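Methyltransferase FkbM (Methylobacillus flagellatus KT, PDB 2PY6) probably acts as a methyltransferase, as expected of a member of the FkbM family with a Rossmann-type domain. Local coordinates at residues 16-30 with 188-200. Numbering follows the deposited sequence.
Sequences PLAMNDSFLAAADAL and QTLYAVLNFHLTC. With EDO (1,2-ethanediol), chain E; EDO (1,2-ethanediol), chain C.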
loop_
_atom_site.group_PDB
_atom_site.type_symbol
_atom_site.label_atom_id
_atom_site.label_comp_id
_atom_site.label_asym_id
_atom_site.label_seq_id
_atom_site.Cartn_x
_atom_site.Cartn_y
_atom_site.Cartn_z
ATOM N N PRO A 16 30.359 24.711 4.918
ATOM C CA PRO A 16 30.489 24.105 3.619
ATOM C C PRO A 16 31.218 25.015 2.654
ATOM O O PRO A 16 31.499 24.610 1.522
ATOM C CB PRO A 16 29.032 23.878 3.205
ATOM C CG PRO A 16 28.328 24.991 3.796
ATOM C CD PRO A 16 29.004 25.277 5.103
ATOM N N LEU A 17 31.526 26.237 3.084
ATOM C CA LEU A 17 32.251 27.146 2.241
ATOM C C LEU A 17 33.764 27.020 2.429
ATOM O O LEU A 17 34.501 27.750 1.747
ATOM C CB LEU A 17 31.758 28.586 2.437
ATOM C CG LEU A 17 30.395 28.868 1.797
ATOM C CD1 LEU A 17 30.035 30.293 1.988
ATOM C CD2 LEU A 17 30.345 28.552 0.308
ATOM N N ALA A 18 34.200 26.076 3.295
ATOM C CA ALA A 18 35.621 25.828 3.599
ATOM C C ALA A 18 35.914 24.322 3.762
ATOM O O ALA A 18 36.623 23.887 4.667
ATOM C CB ALA A 18 36.015 26.574 4.873
HETATM N N MSE A 19 35.338 23.523 2.883
HETATM C CA MSE A 19 35.537 22.091 2.930
HETATM C C MSE A 19 36.919 21.608 2.572
HETATM O O MSE A 19 37.274 20.464 2.886
HETATM C CB MSE A 19 34.479 21.373 2.120
HETATM C CG MSE A 19 33.094 21.706 2.655
HETATM SE SE MSE A 19 32.031 20.253 2.361
HETATM C CE MSE A 19 30.307 20.812 2.412
ATOM N N ASN A 20 37.675 22.470 1.904
ATOM C CA ASN A 20 39.085 22.229 1.604
ATOM C C ASN A 20 39.857 22.235 2.930
ATOM O O ASN A 20 40.671 21.344 3.202
ATOM C CB ASN A 20 39.624 23.280 0.599
ATOM C CG ASN A 20 39.428 24.748 1.065
ATOM O OD1 ASN A 20 38.400 25.127 1.665
ATOM N ND2 ASN A 20 40.425 25.567 0.788
ATOM N N ASP A 21 39.537 23.195 3.791
ATOM C CA ASP A 21 40.181 23.267 5.081
ATOM C C ASP A 21 39.838 22.085 5.971
ATOM O O ASP A 21 40.737 21.478 6.570
ATOM C CB ASP A 21 39.841 24.581 5.769
ATOM C CG ASP A 21 40.485 25.774 5.081
ATOM O OD1 ASP A 21 41.521 25.597 4.413
ATOM O OD2 ASP A 21 39.983 26.895 5.247
ATOM N N SER A 22 38.553 21.769 6.071
ATOM C CA SER A 22 38.118 20.642 6.880
ATOM C C SER A 22 38.731 19.315 6.359
ATOM O O SER A 22 39.032 18.390 7.146
ATOM C CB SER A 22 36.574 20.606 6.981
ATOM O OG SER A 22 35.972 20.434 5.719
ATOM N N PHE A 23 38.923 19.223 5.040
ATOM C CA PHE A 23 39.525 18.035 4.409
ATOM C C PHE A 23 40.933 17.746 4.953
ATOM O O PHE A 23 41.240 16.607 5.352
ATOM C CB PHE A 23 39.537 18.181 2.858
ATOM C CG PHE A 23 40.484 17.236 2.129
ATOM C CD1 PHE A 23 40.219 15.871 2.047
ATOM C CD2 PHE A 23 41.619 17.728 1.486
ATOM C CE1 PHE A 23 41.058 15.010 1.354
ATOM C CE2 PHE A 23 42.456 16.880 0.776
ATOM C CZ PHE A 23 42.175 15.513 0.702
ATOM N N LEU A 24 41.765 18.768 4.963
ATOM C CA LEU A 24 43.137 18.644 5.412
ATOM C C LEU A 24 43.207 18.365 6.896
ATOM O O LEU A 24 43.978 17.517 7.325
ATOM C CB LEU A 24 43.916 19.908 5.053
ATOM C CG LEU A 24 44.107 20.150 3.559
ATOM C CD1 LEU A 24 44.861 21.476 3.287
ATOM C CD2 LEU A 24 44.845 18.995 2.929
ATOM N N ALA A 25 42.400 19.071 7.674
ATOM C CA ALA A 25 42.312 18.852 9.126
ATOM C C ALA A 25 41.824 17.436 9.456
ATOM O O ALA A 25 42.322 16.806 10.381
ATOM C CB ALA A 25 41.357 19.872 9.762
ATOM N N ALA A 26 40.833 16.946 8.727
ATOM C CA ALA A 26 40.329 15.598 8.978
ATOM C C ALA A 26 41.383 14.535 8.632
ATOM O O ALA A 26 41.547 13.550 9.331
ATOM C CB ALA A 26 39.072 15.363 8.217
ATOM N N ALA A 27 42.105 14.748 7.547
ATOM C CA ALA A 27 43.111 13.812 7.118
ATOM C C ALA A 27 44.268 13.762 8.113
ATOM O O ALA A 27 44.817 12.693 8.393
ATOM C CB ALA A 27 43.596 14.193 5.740
ATOM N N ASP A 28 44.631 14.914 8.662
ATOM C CA ASP A 28 45.686 14.929 9.658
ATOM C C ASP A 28 45.243 14.254 10.944
ATOM O O ASP A 28 46.028 13.504 11.533
ATOM C CB ASP A 28 46.197 16.341 9.926
ATOM C CG ASP A 28 47.058 16.895 8.771
ATOM O OD1 ASP A 28 47.389 16.146 7.818
ATOM O OD2 ASP A 28 47.410 18.098 8.827
ATOM N N ALA A 29 43.990 14.493 11.347
ATOM C CA ALA A 29 43.436 13.941 12.578
ATOM C C ALA A 29 43.401 12.421 12.503
ATOM O O ALA A 29 43.916 11.753 13.394
ATOM C CB ALA A 29 42.055 14.513 12.833
ATOM N N LEU A 30 42.837 11.893 11.412
ATOM C CA LEU A 30 42.776 10.438 11.176
ATOM C C LEU A 30 44.136 9.731 11.106
ATOM O O LEU A 30 44.291 8.591 11.598
ATOM C CB LEU A 30 41.996 10.144 9.881
ATOM C CG LEU A 30 41.782 8.652 9.563
ATOM C CD1 LEU A 30 40.981 7.889 10.612
ATOM C CD2 LEU A 30 41.115 8.503 8.229
ATOM N N GLN A 188 33.650 21.734 -4.475
ATOM C CA GLN A 188 32.947 21.529 -3.208
ATOM C C GLN A 188 32.478 20.061 -3.082
ATOM O O GLN A 188 32.594 19.425 -2.017
ATOM C CB GLN A 188 31.783 22.494 -3.067
ATOM C CG GLN A 188 31.298 22.649 -1.589
ATOM C CD GLN A 188 29.948 23.330 -1.498
ATOM O OE1 GLN A 188 29.100 23.210 -2.410
ATOM N NE2 GLN A 188 29.734 24.061 -0.406
ATOM N N THR A 189 31.956 19.519 -4.174
ATOM C CA THR A 189 31.499 18.135 -4.187
ATOM C C THR A 189 32.651 17.189 -3.887
ATOM O O THR A 189 32.500 16.281 -3.049
ATOM C CB THR A 189 30.844 17.804 -5.515
ATOM O OG1 THR A 189 29.687 18.640 -5.686
ATOM C CG2 THR A 189 30.460 16.338 -5.584
ATOM N N LEU A 190 33.799 17.383 -4.554
ATOM C CA LEU A 190 34.947 16.517 -4.299
ATOM C C LEU A 190 35.287 16.483 -2.827
ATOM O O LEU A 190 35.396 15.424 -2.229
ATOM C CB LEU A 190 36.195 16.958 -5.076
ATOM C CG LEU A 190 37.476 16.138 -4.797
ATOM C CD1 LEU A 190 37.265 14.668 -5.238
ATOM C CD2 LEU A 190 38.719 16.713 -5.435
ATOM N N TYR A 191 35.498 17.671 -2.245
ATOM C CA TYR A 191 35.862 17.765 -0.842
ATOM C C TYR A 191 34.808 17.209 0.111
ATOM O O TYR A 191 35.159 16.569 1.097
ATOM C CB TYR A 191 36.274 19.173 -0.463
ATOM C CG TYR A 191 37.630 19.594 -1.031
ATOM C CD1 TYR A 191 38.780 18.859 -0.782
ATOM C CD2 TYR A 191 37.759 20.758 -1.762
ATOM C CE1 TYR A 191 40.008 19.248 -1.288
ATOM C CE2 TYR A 191 38.975 21.153 -2.270
ATOM C CZ TYR A 191 40.100 20.411 -2.027
ATOM O OH TYR A 191 41.326 20.823 -2.532
ATOM N N ALA A 192 33.528 17.359 -0.236
ATOM C CA ALA A 192 32.418 16.816 0.567
ATOM C C ALA A 192 32.474 15.266 0.593
ATOM O O ALA A 192 32.351 14.633 1.642
ATOM C CB ALA A 192 31.073 17.335 0.023
ATOM N N VAL A 193 32.724 14.652 -0.559
ATOM C CA VAL A 193 32.830 13.180 -0.612
ATOM C C VAL A 193 34.026 12.635 0.187
ATOM O O VAL A 193 33.918 11.643 0.885
ATOM C CB VAL A 193 32.919 12.711 -2.072
ATOM C CG1 VAL A 193 33.286 11.188 -2.174
ATOM C CG2 VAL A 193 31.612 13.040 -2.788
ATOM N N LEU A 194 35.174 13.280 0.036
ATOM C CA LEU A 194 36.375 12.896 0.750
ATOM C C LEU A 194 36.198 13.152 2.243
ATOM O O LEU A 194 36.662 12.365 3.052
ATOM C CB LEU A 194 37.575 13.650 0.213
ATOM C CG LEU A 194 37.886 13.509 -1.281
ATOM C CD1 LEU A 194 39.090 14.385 -1.612
ATOM C CD2 LEU A 194 38.131 12.061 -1.752
ATOM N N ASN A 195 35.532 14.235 2.612
ATOM C CA ASN A 195 35.249 14.489 4.021
ATOM C C ASN A 195 34.310 13.429 4.592
ATOM O O ASN A 195 34.528 12.990 5.710
ATOM C CB ASN A 195 34.736 15.899 4.262
ATOM C CG ASN A 195 35.821 16.944 4.069
ATOM O OD1 ASN A 195 36.982 16.609 4.033
ATOM N ND2 ASN A 195 35.437 18.189 3.892
ATOM N N PHE A 196 33.294 12.988 3.842
ATOM C CA PHE A 196 32.465 11.882 4.345
ATOM C C PHE A 196 33.292 10.623 4.743
ATOM O O PHE A 196 33.132 10.074 5.836
ATOM C CB PHE A 196 31.413 11.483 3.333
ATOM C CG PHE A 196 30.809 10.129 3.616
ATOM C CD1 PHE A 196 29.975 9.955 4.687
ATOM C CD2 PHE A 196 31.128 9.029 2.820
ATOM C CE1 PHE A 196 29.424 8.706 4.937
ATOM C CE2 PHE A 196 30.594 7.787 3.069
ATOM C CZ PHE A 196 29.728 7.630 4.114
ATOM N N HIS A 197 34.158 10.181 3.837
ATOM C CA HIS A 197 35.039 9.045 4.067
ATOM C C HIS A 197 36.030 9.295 5.214
ATOM O O HIS A 197 36.288 8.406 5.995
ATOM C CB HIS A 197 35.797 8.641 2.782
ATOM C CG HIS A 197 34.907 8.172 1.663
ATOM N ND1 HIS A 197 34.173 7.007 1.728
ATOM C CD2 HIS A 197 34.627 8.725 0.457
ATOM C CE1 HIS A 197 33.455 6.880 0.624
ATOM N NE2 HIS A 197 33.716 7.909 -0.166
ATOM N N LEU A 198 36.580 10.502 5.332
ATOM C CA LEU A 198 37.517 10.771 6.424
ATOM C C LEU A 198 36.841 10.816 7.808
ATOM O O LEU A 198 37.424 10.401 8.785
ATOM C CB LEU A 198 38.280 12.077 6.189
ATOM C CG LEU A 198 39.276 12.104 5.036
ATOM C CD1 LEU A 198 39.734 13.510 4.761
ATOM C CD2 LEU A 198 40.443 11.202 5.313
ATOM N N THR A 199 35.614 11.323 7.859
ATOM C CA THR A 199 34.910 11.559 9.113
ATOM C C THR A 199 33.773 10.633 9.476
ATOM O O THR A 199 33.372 10.632 10.642
ATOM C CB THR A 199 34.246 12.936 9.095
ATOM O OG1 THR A 199 33.237 12.959 8.094
ATOM C CG2 THR A 199 35.272 14.042 8.814
ATOM N N CYS A 200 33.256 9.885 8.497
ATOM C CA CYS A 200 32.071 9.005 8.650
ATOM C C CYS A 200 30.788 9.823 8.852
ATOM O O CYS A 200 29.827 9.299 9.357
ATOM C CB CYS A 200 32.199 8.022 9.829
ATOM S SG CYS A 200 33.665 7.010 9.873
HETATM C C1 EDO E . 34.755 23.676 -0.380
HETATM O O1 EDO E . 33.938 24.696 0.218
HETATM C C2 EDO E . 35.363 24.075 -1.711
HETATM O O2 EDO E . 36.808 24.046 -1.646
HETATM C C1 EDO C . 34.480 5.823 6.019
HETATM O O1 EDO C . 33.753 6.721 6.811
HETATM C C2 EDO C . 33.653 5.369 4.819
HETATM O O2 EDO C . 34.456 5.407 3.628
#
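The carbonyl oxygen of M19, a selenomethionine in the first turn of helix 19-30, takes three donors: the backbone N of F23, the OG of S22 and, from the other helix, the amide of N195. The bond from N195 ND2 to M19 O is 3.1 Å long and nearly straight at 165°, lies in the carbonyl plane and uses a lone pair. The other amide atom, N195 OD1, faces F23, 2.9 Å from its CA and level with the edge of its ring. F23, its ring swung away from its own backbone N (chi1 163°), enters as a knob among Y191, L194, N195 and L198. L198 returns the fit among F23, A26, A27 and L30, its CD1 3.6 Å from CD1 of F23. Nearer the start of the helix, the CA of N20 sits over the centre of one face of Y191, a CH-pi contact 3.9 Å from the centroid. Just before that helix, P16 O accepts from NE2 of Q188 at 2.7 Å, the donor above the carbonyl plane; NE2 also bonds to G220 O of the second subunit. I167 of helix 164-169 and I171 of helix 171-180 also pack against F23. The helices cross at 28°. Two side-chain amides, N195 and Q188, hold the helix start and the residues leading into it, with the carbonyl of buried M19 satisfied by three donors, while interlocked apolar side chains hold the rest.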